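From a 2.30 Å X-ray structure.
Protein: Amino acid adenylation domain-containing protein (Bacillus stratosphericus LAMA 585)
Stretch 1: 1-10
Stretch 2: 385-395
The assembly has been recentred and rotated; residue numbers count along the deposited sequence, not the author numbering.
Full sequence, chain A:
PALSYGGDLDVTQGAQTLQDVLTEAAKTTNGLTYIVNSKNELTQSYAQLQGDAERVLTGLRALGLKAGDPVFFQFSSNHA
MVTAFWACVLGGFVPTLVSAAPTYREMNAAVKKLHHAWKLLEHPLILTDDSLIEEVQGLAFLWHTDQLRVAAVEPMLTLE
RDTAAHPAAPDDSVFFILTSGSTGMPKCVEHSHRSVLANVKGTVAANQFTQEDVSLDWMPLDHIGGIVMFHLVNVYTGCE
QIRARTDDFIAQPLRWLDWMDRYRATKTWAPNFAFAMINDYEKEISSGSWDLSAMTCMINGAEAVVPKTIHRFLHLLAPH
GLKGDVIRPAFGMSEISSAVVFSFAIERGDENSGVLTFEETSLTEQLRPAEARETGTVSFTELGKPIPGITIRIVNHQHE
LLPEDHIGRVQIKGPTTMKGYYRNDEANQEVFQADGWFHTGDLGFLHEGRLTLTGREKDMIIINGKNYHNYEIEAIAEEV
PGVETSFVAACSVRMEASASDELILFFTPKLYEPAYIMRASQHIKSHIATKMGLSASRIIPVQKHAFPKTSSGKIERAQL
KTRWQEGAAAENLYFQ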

# COMPACT_ATOMS: atom_id res chain seq x y z
N PRO A 1 -20.06 -21.34 -17.12
CA PRO A 1 -19.65 -20.40 -16.07
C PRO A 1 -18.68 -19.34 -16.59
O PRO A 1 -18.26 -19.42 -17.75
CB PRO A 1 -18.95 -21.31 -15.07
CG PRO A 1 -18.27 -22.31 -15.95
CD PRO A 1 -19.19 -22.53 -17.14
N ALA A 2 -18.34 -18.38 -15.74
CA ALA A 2 -17.35 -17.36 -16.06
C ALA A 2 -15.94 -17.93 -15.93
O ALA A 2 -15.13 -17.52 -15.09
CB ALA A 2 -17.54 -16.14 -15.17
N LEU A 3 -15.65 -18.91 -16.78
CA LEU A 3 -14.31 -19.48 -16.91
C LEU A 3 -14.05 -19.74 -18.38
O LEU A 3 -14.74 -20.56 -19.00
CB LEU A 3 -14.17 -20.78 -16.10
CG LEU A 3 -12.80 -21.45 -16.16
CD1 LEU A 3 -12.48 -22.16 -14.84
CD2 LEU A 3 -12.71 -22.43 -17.31
N SER A 4 -13.05 -19.05 -18.94
CA SER A 4 -12.76 -19.09 -20.36
C SER A 4 -11.32 -19.51 -20.60
O SER A 4 -10.39 -18.91 -20.05
CB SER A 4 -13.01 -17.72 -21.00
OG SER A 4 -12.79 -17.74 -22.39
N TYR A 5 -11.14 -20.54 -21.42
CA TYR A 5 -9.83 -21.05 -21.80
C TYR A 5 -9.52 -20.66 -23.23
O TYR A 5 -10.38 -20.79 -24.12
CB TYR A 5 -9.78 -22.57 -21.65
CG TYR A 5 -8.46 -23.22 -22.00
CD1 TYR A 5 -7.28 -22.79 -21.41
CD2 TYR A 5 -8.40 -24.28 -22.90
CE1 TYR A 5 -6.08 -23.39 -21.71
CE2 TYR A 5 -7.20 -24.89 -23.20
CZ TYR A 5 -6.04 -24.44 -22.61
OH TYR A 5 -4.84 -25.04 -22.91
N GLY A 6 -8.30 -20.20 -23.47
CA GLY A 6 -7.89 -19.77 -24.78
C GLY A 6 -7.45 -20.87 -25.72
O GLY A 6 -7.09 -20.59 -26.86
N GLY A 7 -7.47 -22.12 -25.27
CA GLY A 7 -7.06 -23.24 -26.08
C GLY A 7 -5.61 -23.62 -25.86
O GLY A 7 -4.81 -22.88 -25.27
N ASP A 8 -5.26 -24.80 -26.36
CA ASP A 8 -3.91 -25.31 -26.16
C ASP A 8 -2.89 -24.43 -26.86
O ASP A 8 -3.08 -24.00 -28.00
CB ASP A 8 -3.79 -26.75 -26.68
CG ASP A 8 -4.64 -27.72 -25.89
OD1 ASP A 8 -5.46 -28.44 -26.51
OD2 ASP A 8 -4.50 -27.75 -24.65
N LEU A 9 -1.79 -24.17 -26.16
CA LEU A 9 -0.65 -23.44 -26.70
C LEU A 9 0.54 -24.38 -26.71
O LEU A 9 1.01 -24.80 -25.65
CB LEU A 9 -0.35 -22.19 -25.88
CG LEU A 9 0.90 -21.40 -26.27
CD1 LEU A 9 0.76 -20.80 -27.67
CD2 LEU A 9 1.21 -20.32 -25.23
N ASP A 10 1.03 -24.72 -27.90
CA ASP A 10 2.19 -25.58 -28.05
C ASP A 10 3.44 -24.73 -27.88
O ASP A 10 3.93 -24.11 -28.83
CB ASP A 10 2.17 -26.29 -29.40
CG ASP A 10 3.35 -27.21 -29.59
OD1 ASP A 10 3.55 -28.10 -28.74
OD2 ASP A 10 4.08 -27.05 -30.60
N LYS A 385 -11.26 -12.73 -26.08
CA LYS A 385 -10.99 -14.05 -25.55
C LYS A 385 -9.55 -14.16 -25.08
O LYS A 385 -8.67 -13.46 -25.59
CB LYS A 385 -11.27 -15.12 -26.60
CG LYS A 385 -12.72 -15.23 -27.01
CD LYS A 385 -13.00 -16.57 -27.68
CE LYS A 385 -14.48 -16.72 -28.01
NZ LYS A 385 -14.96 -15.65 -28.93
N PRO A 386 -9.27 -15.05 -24.13
CA PRO A 386 -7.89 -15.27 -23.72
C PRO A 386 -7.05 -15.79 -24.88
O PRO A 386 -7.54 -16.49 -25.77
CB PRO A 386 -8.00 -16.33 -22.61
CG PRO A 386 -9.43 -16.35 -22.22
CD PRO A 386 -10.21 -15.93 -23.42
N ILE A 387 -5.77 -15.44 -24.86
CA ILE A 387 -4.83 -15.97 -25.85
C ILE A 387 -4.64 -17.45 -25.55
O ILE A 387 -4.96 -17.91 -24.44
CB ILE A 387 -3.50 -15.22 -25.83
CG1 ILE A 387 -2.83 -15.32 -24.46
CG2 ILE A 387 -3.71 -13.76 -26.23
CD1 ILE A 387 -1.43 -14.69 -24.42
N PRO A 388 -4.14 -18.25 -26.50
CA PRO A 388 -3.86 -19.65 -26.21
C PRO A 388 -3.01 -19.80 -24.95
O PRO A 388 -2.08 -19.03 -24.72
CB PRO A 388 -3.12 -20.13 -27.46
CG PRO A 388 -3.62 -19.26 -28.55
CD PRO A 388 -3.91 -17.92 -27.92
N GLY A 389 -3.35 -20.81 -24.15
CA GLY A 389 -2.62 -21.12 -22.94
C GLY A 389 -3.17 -20.49 -21.68
O GLY A 389 -2.85 -20.95 -20.58
N ILE A 390 -3.99 -19.45 -21.81
CA ILE A 390 -4.48 -18.69 -20.67
C ILE A 390 -5.90 -19.13 -20.34
O ILE A 390 -6.72 -19.34 -21.23
CB ILE A 390 -4.44 -17.17 -20.95
CG1 ILE A 390 -2.99 -16.69 -21.16
CG2 ILE A 390 -5.12 -16.41 -19.83
CD1 ILE A 390 -2.19 -16.58 -19.89
N THR A 391 -6.18 -19.28 -19.05
CA THR A 391 -7.54 -19.44 -18.55
C THR A 391 -7.87 -18.25 -17.67
O THR A 391 -7.06 -17.86 -16.82
CB THR A 391 -7.71 -20.75 -17.76
OG1 THR A 391 -7.16 -21.84 -18.51
CG2 THR A 391 -9.18 -21.01 -17.52
N ILE A 392 -9.03 -17.66 -17.89
CA ILE A 392 -9.53 -16.57 -17.06
C ILE A 392 -10.77 -17.06 -16.34
O ILE A 392 -11.55 -17.85 -16.88
CB ILE A 392 -9.85 -15.31 -17.90
CG1 ILE A 392 -8.66 -14.97 -18.80
CG2 ILE A 392 -10.21 -14.15 -16.98
CD1 ILE A 392 -8.87 -13.76 -19.64
N ARG A 393 -10.96 -16.59 -15.11
CA ARG A 393 -12.20 -16.84 -14.39
C ARG A 393 -12.56 -15.60 -13.58
O ARG A 393 -11.71 -14.76 -13.28
CB ARG A 393 -12.11 -18.08 -13.49
CG ARG A 393 -11.29 -17.90 -12.22
CD ARG A 393 -11.44 -19.10 -11.30
NE ARG A 393 -10.73 -18.93 -10.03
CZ ARG A 393 -10.69 -19.84 -9.06
NH1 ARG A 393 -11.32 -21.00 -9.20
NH2 ARG A 393 -10.02 -19.59 -7.94
N ILE A 394 -13.84 -15.50 -13.25
CA ILE A 394 -14.39 -14.42 -12.45
C ILE A 394 -14.97 -15.04 -11.19
O ILE A 394 -15.79 -15.96 -11.27
CB ILE A 394 -15.46 -13.63 -13.22
CG1 ILE A 394 -14.97 -13.27 -14.63
CG2 ILE A 394 -15.87 -12.40 -12.44
CD1 ILE A 394 -13.82 -12.28 -14.68
N VAL A 395 -14.56 -14.54 -10.02
CA VAL A 395 -14.97 -15.09 -8.74
C VAL A 395 -15.52 -13.98 -7.85
O VAL A 395 -15.26 -12.79 -8.08
CB VAL A 395 -13.82 -15.83 -8.01
CG1 VAL A 395 -13.35 -17.01 -8.84
CG2 VAL A 395 -12.67 -14.87 -7.73

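The start of the chain adds a short antiparallel strand, residues 3-5, to the edge of strand 391-395. Backbone bonds fix the register. S4 and I392 form the hydrogen-bonded pair: S4 N to I392 O is 2.8 Å, and I392 N to S4 O is 2.8 Å. I394 N donates to A2 O at 3.0 Å, and G6 N to I390 O at 2.9 Å.

Side chains alternate along the strand. L3 and Y5 share one face with T391 and R393; S4 lies on the other with I392. L3, S4 and Y5 all have chi1 in the t well. L3 CD2 comes to 3.8 Å from T391 CG2, with chi1 t and chi2 at 148°, between wells. R393 starts on this face with chi1 p, but its other chi angles are extended and carry its end away from the contact. Its guanidinium is bonded elsewhere in the structure.

The Y5 ring lies obliquely against T391, with CD1 3.1 Å from T391 OG1 and 3.5 Å from I390 O. S4 is buried. Its OG packs 3.3 Å from P386 CD, and its hydrogen bond is made elsewhere in the structure.

A2 CB points toward stretch 2 and meets I394 CB at 3.8 Å.

Beyond the strand, a type II turn from I387 to I390 meets residues 6-9. G389 N donates to G7 O at 2.8 Å. G6 has no room for a side chain: an ideal CB would lie 2.0 Å from I387 O and 2.7 Å from P386 O. The backbone angles of G7 and G389 themselves call for glycine. L9, with chi1 t and chi2 p, closes over the turn. Its CB is 3.8 Å from P388 CB, and its CD2 is 3.6 Å from P388 O. I387 and I390 point away from stretch 1, so the turn meets it mainly through P388 and G389.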